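Local coordinates for porin protein associated with imipenem resistance (Acinetobacter baumannii, PDB 4FUV), which forms an eight-stranded beta-barrel in the outer membrane and is linked to imipenem resistance, probably through transport of ornithine and imipenem, at residues 22-27 and 47-52; 112-115 and 119-122. One frame throughout, in Å; residues are numbered along the deposited sequence.

Going from the N terminus, contact 1 comes first: strand 20-26 runs out, strand 29-37 returns, and residues 47-52 of strand 42-56 then meet residues 22-27 past that intervening strand, by side chains reaching through the barrel interior. The chain continues through strand 64-81 and helix 90-94 into the long strand 95-114, where contact 2 opens and, after the short connection 115-118, closes on strand 119-122. The two loops therefore follow in series; neither nests in the other nor crosses it. Contact 1 ties together barrel strands 20-26 and 42-56, whereas contact 2 joins the end of strand 95-114 to the short strand 119-122 beyond the barrel; the centres lie about 32 Å apart.

Contact 1. Residues 22-27 and 47-52; sequences RAEVGT and GYNGGD. With C8E ((hydroxyethyloxy)tri(ethyloxy)octane), chain F; C8E ((hydroxyethyloxy)tri(ethyloxy)octane), chain D; C8E ((hydroxyethyloxy)tri(ethyloxy)octane), chain C.
Glu24 and Asn49 reach towards each other on the inner side of the barrel wall, past the intervening strand 29-37, and meet at about a right angle, carboxylate and amide planes turned 61° apart. Asn49 ND2 donates to Glu24 OE2 at 2.9 Å, nearly straight at 167°. The acceptor lies close to the amide plane of Asn49, and the bond uses the anti lone pair of OE2, the one away from the other oxygen. Glu24 reaches this place with CG between its backbone N and carbonyl carbon (chi1 68°) and an extended chain beyond. The other oxygen is taken by Arg22: its NE makes a salt bridge to Glu24 OE1 at 2.8 Å, coming almost along the C-O axis. A bent bond from Asn49 ND2 to Tyr48 O, off the lone pairs, adds little; ND2 to Glu24 and OD1 to Lys218 fix the amide's rotation, and an amide suits this junction because it can donate and accept at once. Outward-facing Tyr48 touches detergent, CD1 3.9 Å from C7 of one molecule, consistent with the membrane-facing side; Thr27 CG2 is 3.6 Å from C8 of another. Glu24 OE2 is further held by Lys218 and Tyr76, while Arg22 pairs with Glu80. The positive charges of Arg22 and Lys218 probably favour an ionised Glu24, and the polar bonds tie strands 20-26, 42-56, 64-81 and 213-224 together on the barrel's inner side.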
loop_
_atom_site.group_PDB
_atom_site.type_symbol
_atom_site.label_atom_id
_atom_site.label_comp_id
_atom_site.label_asym_id
_atom_site.label_seq_id
_atom_site.Cartn_x
_atom_site.Cartn_y
_atom_site.Cartn_z
ATOM N N ARG A 22 -21.765 15.351 24.830
ATOM C CA ARG A 22 -20.632 14.640 24.288
ATOM C C ARG A 22 -19.608 15.614 23.742
ATOM O O ARG A 22 -19.951 16.730 23.355
ATOM C CB ARG A 22 -21.075 13.628 23.224
ATOM C CG ARG A 22 -21.479 14.212 21.874
ATOM C CD ARG A 22 -22.011 13.137 20.924
ATOM N NE ARG A 22 -22.486 13.718 19.668
ATOM C CZ ARG A 22 -23.464 13.219 18.912
ATOM N NH1 ARG A 22 -24.099 12.096 19.264
ATOM N NH2 ARG A 22 -23.805 13.846 17.785
ATOM N N ALA A 23 -18.354 15.184 23.748
ATOM C CA ALA A 23 -17.268 15.918 23.121
ATOM C C ALA A 23 -16.812 15.107 21.929
ATOM O O ALA A 23 -16.742 13.878 22.006
ATOM C CB ALA A 23 -16.115 16.102 24.104
ATOM N N GLU A 24 -16.490 15.785 20.829
ATOM C CA GLU A 24 -16.170 15.081 19.605
ATOM C C GLU A 24 -15.150 15.832 18.764
ATOM O O GLU A 24 -15.017 17.056 18.850
ATOM C CB GLU A 24 -17.447 14.819 18.791
ATOM C CG GLU A 24 -18.112 16.087 18.219
ATOM C CD GLU A 24 -19.631 15.950 18.072
ATOM O OE1 GLU A 24 -20.240 15.143 18.813
ATOM O OE2 GLU A 24 -20.217 16.636 17.215
ATOM N N VAL A 25 -14.428 15.064 17.961
ATOM C CA VAL A 25 -13.453 15.577 17.020
ATOM C C VAL A 25 -13.653 14.810 15.713
ATOM O O VAL A 25 -13.806 13.581 15.705
ATOM C CB VAL A 25 -12.009 15.415 17.555
ATOM C CG1 VAL A 25 -11.720 13.961 17.958
ATOM C CG2 VAL A 25 -11.001 15.909 16.554
ATOM N N GLY A 26 -13.708 15.535 14.607
ATOM C CA GLY A 26 -13.888 14.870 13.332
ATOM C C GLY A 26 -13.541 15.727 12.138
ATOM O O GLY A 26 -12.942 16.801 12.272
ATOM N N THR A 27 -13.946 15.264 10.961
ATOM C CA THR A 27 -13.542 15.905 9.715
ATOM C C THR A 27 -14.227 17.255 9.453
ATOM O O THR A 27 -13.795 18.023 8.578
ATOM C CB THR A 27 -13.739 14.959 8.509
ATOM O OG1 THR A 27 -15.116 14.587 8.398
ATOM C CG2 THR A 27 -12.892 13.694 8.669
ATOM N N GLY A 47 -25.555 20.002 18.306
ATOM C CA GLY A 47 -24.117 20.145 18.418
ATOM C C GLY A 47 -23.483 21.297 17.669
ATOM O O GLY A 47 -24.097 21.928 16.814
ATOM N N TYR A 48 -22.234 21.571 18.022
ATOM C CA TYR A 48 -21.417 22.519 17.302
ATOM C C TYR A 48 -20.094 21.871 16.974
ATOM O O TYR A 48 -19.473 21.243 17.830
ATOM C CB TYR A 48 -21.163 23.781 18.126
ATOM C CG TYR A 48 -20.230 24.764 17.432
ATOM C CD1 TYR A 48 -20.708 25.636 16.467
ATOM C CD2 TYR A 48 -18.874 24.811 17.743
ATOM C CE1 TYR A 48 -19.856 26.549 15.828
ATOM C CE2 TYR A 48 -18.011 25.708 17.108
ATOM C CZ TYR A 48 -18.510 26.574 16.144
ATOM O OH TYR A 48 -17.668 27.480 15.516
ATOM N N ASN A 49 -19.665 22.032 15.730
ATOM C CA ASN A 49 -18.334 21.619 15.309
ATOM C C ASN A 49 -17.688 22.840 14.674
ATOM O O ASN A 49 -18.209 23.412 13.704
ATOM C CB ASN A 49 -18.360 20.516 14.249
ATOM C CG ASN A 49 -18.891 19.182 14.763
ATOM O OD1 ASN A 49 -19.337 18.366 13.964
ATOM N ND2 ASN A 49 -18.846 18.953 16.080
ATOM N N GLY A 50 -16.544 23.218 15.202
ATOM C CA GLY A 50 -15.857 24.390 14.699
ATOM C C GLY A 50 -14.379 24.224 14.898
ATOM O O GLY A 50 -13.876 23.102 14.973
ATOM N N GLY A 51 -13.688 25.353 14.999
ATOM C CA GLY A 51 -12.251 25.355 15.131
ATOM C C GLY A 51 -11.611 25.628 13.790
ATOM O O GLY A 51 -12.301 25.936 12.812
ATOM N N ASP A 52 -10.288 25.534 13.755
ATOM C CA ASP A 52 -9.541 25.576 12.507
ATOM C C ASP A 52 -8.114 25.073 12.683
ATOM O O ASP A 52 -7.353 25.599 13.500
ATOM C CB ASP A 52 -9.573 26.965 11.855
ATOM C CG ASP A 52 -8.895 28.025 12.685
ATOM O OD1 ASP A 52 -9.044 28.000 13.923
ATOM O OD2 ASP A 52 -8.215 28.889 12.086
HETATM C C4 C8E F . -12.846 5.905 20.665
HETATM C C5 C8E F . -13.190 7.385 20.567
HETATM C C6 C8E F . -12.741 8.139 21.817
HETATM C C7 C8E F . -12.241 9.535 21.458
HETATM O O9 C8E F . -12.968 14.338 21.966
HETATM C C10 C8E F . -12.247 15.376 22.597
HETATM C C11 C8E F . -12.259 16.623 21.714
HETATM O O12 C8E F . -13.173 17.597 22.186
HETATM C C13 C8E F . -12.774 18.911 21.859
HETATM C C14 C8E F . -13.374 19.905 22.845
HETATM C C16 C8E F . -14.783 22.953 21.316
HETATM C C17 C8E F . -15.958 23.723 20.722
HETATM O O18 C8E F . -15.557 25.046 20.441
HETATM C C19 C8E F . -14.541 25.107 19.467
HETATM C C20 C8E F . -14.334 26.557 19.039
HETATM O O21 C8E F . -12.960 26.860 19.131
HETATM C C1 C8E D . -13.654 6.670 12.813
HETATM C C2 C8E D . -14.838 7.182 12.001
HETATM C C3 C8E D . -14.367 7.661 10.633
HETATM C C5 C8E D . -15.048 9.974 6.791
HETATM C C6 C8E D . -15.194 10.608 5.412
HETATM C C7 C8E D . -13.903 11.276 4.944
HETATM C C8 C8E D . -13.814 12.753 5.323
HETATM O O9 C8E D . -13.427 13.549 4.217
HETATM C C10 C8E D . -13.718 14.918 4.426
HETATM C C11 C8E D . -13.010 15.809 3.406
HETATM O O12 C8E D . -13.892 16.120 2.349
HETATM C C13 C8E D . -13.633 17.355 1.714
HETATM C C14 C8E D . -14.713 17.546 0.659
HETATM O O15 C8E D . -15.233 16.261 0.382
HETATM C C16 C8E D . -15.248 15.910 -0.985
HETATM C C17 C8E D . -16.232 14.767 -1.196
HETATM O O18 C8E D . -15.543 13.660 -1.729
HETATM C C1 C8E C . -25.018 23.536 21.606
HETATM C C2 C8E C . -25.083 24.206 20.235
HETATM C C3 C8E C . -24.745 25.690 20.327
HETATM C C4 C8E C . -24.991 26.433 19.016
HETATM C C5 C8E C . -23.733 27.148 18.538
HETATM C C6 C8E C . -24.006 28.491 17.864
HETATM C C7 C8E C . -22.992 28.745 16.748
HETATM C C8 C8E C . -23.274 30.047 16.008
HETATM O O9 C8E C . -22.611 30.056 14.761
HETATM C C10 C8E C . -23.471 29.758 13.683
#

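Contact 2. Residues 112-115 and 119-122; sequences RNVD and SFRV
Arg112 lays one face of its guanidinium on Phe120 CB where the long strand 95-114, a strand of the beta-barrel, runs on to its end and the chain turns back into the short strand 119-122. The two are not neighbouring paired strands: their axes approach to 8.9 Å at 140°, so side chains and water bridge them. With CG anti to the backbone N (chi1 167°) and an extended chain as far as NE, Arg112 spans this gap. Phe120 CB sits offset toward the rim of the guanidinium, 3.4 Å from Arg112 NH2, while the phenyl plane is turned 66° from that of the guanidinium. An arginine fits here because its long aliphatic shaft crosses to the other strand and its polar end then binds both water and Ser64, to which NE donates. Water 1, at the edge of the guanidinium and in its plane, accepts from Arg112 NH2 and, weakly, from Arg121 N. Two residues on, Val114 meets Phe120 at about a right angle. Its CG1 touches Phe120 CD1 at 3.7 Å, and CG2 lies over one face of the ring, 4.0 Å from Phe120 CG. A branched valine presents two methyls to the aromatic group, which also packs on Ala129, Val134, Ile136 and, from helix 194-207, Leu194. The CB of Arg121 leaves the backbone away from strand 112-114, and its NH1 makes a salt bridge with Asp126; Ser119 N bonds to Asp126 of the second subunit, which puts the start of strand 119-122 against that subunit of the assembly. Water 2 completes the bridge between the segments: it accepts from Arg112 NH2 at 3.3 Å and donates to Ser119 O at 2.9 Å.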
loop_
_atom_site.group_PDB
_atom_site.type_symbol
_atom_site.label_atom_id
_atom_site.label_comp_id
_atom_site.label_asym_id
_atom_site.label_seq_id
_atom_site.Cartn_x
_atom_site.Cartn_y
_atom_site.Cartn_z
ATOM N N ARG A 112 -0.416 21.579 -2.759
ATOM C CA ARG A 112 0.554 20.542 -3.081
ATOM C C ARG A 112 1.819 21.162 -3.669
ATOM O O ARG A 112 1.767 21.866 -4.676
ATOM C CB ARG A 112 -0.041 19.517 -4.047
ATOM C CG ARG A 112 0.988 18.572 -4.675
ATOM C CD ARG A 112 0.303 17.595 -5.623
ATOM N NE ARG A 112 1.119 16.409 -5.882
ATOM C CZ ARG A 112 0.672 15.310 -6.489
ATOM N NH1 ARG A 112 -0.591 15.239 -6.897
ATOM N NH2 ARG A 112 1.484 14.277 -6.681
ATOM N N ASN A 113 2.951 20.896 -3.028
ATOM C CA ASN A 113 4.245 21.352 -3.516
ATOM C C ASN A 113 5.012 20.204 -4.163
ATOM O O ASN A 113 5.384 19.239 -3.500
ATOM C CB ASN A 113 5.061 21.968 -2.376
ATOM C CG ASN A 113 4.250 22.951 -1.550
ATOM O OD1 ASN A 113 3.923 22.688 -0.382
ATOM N ND2 ASN A 113 3.903 24.083 -2.154
ATOM N N VAL A 114 5.243 20.308 -5.463
ATOM C CA VAL A 114 5.911 19.238 -6.193
ATOM C C VAL A 114 7.386 19.575 -6.405
ATOM O O VAL A 114 7.702 20.608 -6.987
ATOM C CB VAL A 114 5.205 18.985 -7.546
ATOM C CG1 VAL A 114 5.869 17.845 -8.316
ATOM C CG2 VAL A 114 3.726 18.695 -7.315
ATOM N N ASP A 115 8.283 18.719 -5.912
ATOM C CA ASP A 115 9.719 18.912 -6.117
ATOM C C ASP A 115 10.049 18.962 -7.595
ATOM O O ASP A 115 9.386 18.320 -8.415
ATOM C CB ASP A 115 10.543 17.773 -5.518
ATOM C CG ASP A 115 10.581 17.795 -4.011
ATOM O OD1 ASP A 115 10.312 18.859 -3.413
ATOM O OD2 ASP A 115 10.904 16.733 -3.433
ATOM N N SER A 119 7.269 13.583 -10.964
ATOM C CA SER A 119 5.969 13.419 -11.595
ATOM C C SER A 119 4.825 13.627 -10.601
ATOM O O SER A 119 4.974 13.425 -9.397
ATOM C CB SER A 119 5.848 12.038 -12.241
ATOM O OG SER A 119 5.968 11.028 -11.266
ATOM N N PHE A 120 3.691 14.046 -11.137
ATOM C CA PHE A 120 2.478 14.258 -10.378
ATOM C C PHE A 120 1.351 14.185 -11.395
ATOM O O PHE A 120 1.587 14.315 -12.602
ATOM C CB PHE A 120 2.505 15.618 -9.667
ATOM C CG PHE A 120 2.558 16.812 -10.606
ATOM C CD1 PHE A 120 3.745 17.173 -11.227
ATOM C CD2 PHE A 120 1.424 17.578 -10.845
ATOM C CE1 PHE A 120 3.794 18.260 -12.084
ATOM C CE2 PHE A 120 1.473 18.681 -11.704
ATOM C CZ PHE A 120 2.649 19.019 -12.315
ATOM N N ARG A 121 0.132 13.984 -10.916
ATOM C CA ARG A 121 -1.002 13.694 -11.798
ATOM C C ARG A 121 -2.114 14.708 -11.571
ATOM O O ARG A 121 -2.465 14.995 -10.426
ATOM C CB ARG A 121 -1.528 12.281 -11.510
ATOM C CG ARG A 121 -2.534 11.721 -12.506
ATOM C CD ARG A 121 -2.657 10.198 -12.282
ATOM N NE ARG A 121 -3.656 9.549 -13.133
ATOM C CZ ARG A 121 -3.488 9.267 -14.421
ATOM N NH1 ARG A 121 -2.360 9.597 -15.042
ATOM N NH2 ARG A 121 -4.459 8.661 -15.100
ATOM N N VAL A 122 -2.650 15.268 -12.653
ATOM C CA VAL A 122 -3.742 16.234 -12.548
ATOM C C VAL A 122 -4.819 15.885 -13.569
ATOM O O VAL A 122 -4.532 15.751 -14.764
ATOM C CB VAL A 122 -3.259 17.695 -12.762
ATOM C CG1 VAL A 122 -4.421 18.673 -12.613
ATOM C CG2 VAL A 122 -2.150 18.048 -11.773
HETATM O O HOH W 1 0.232 12.050 -8.304
HETATM O O HOH W 2 4.768 14.230 -6.640
#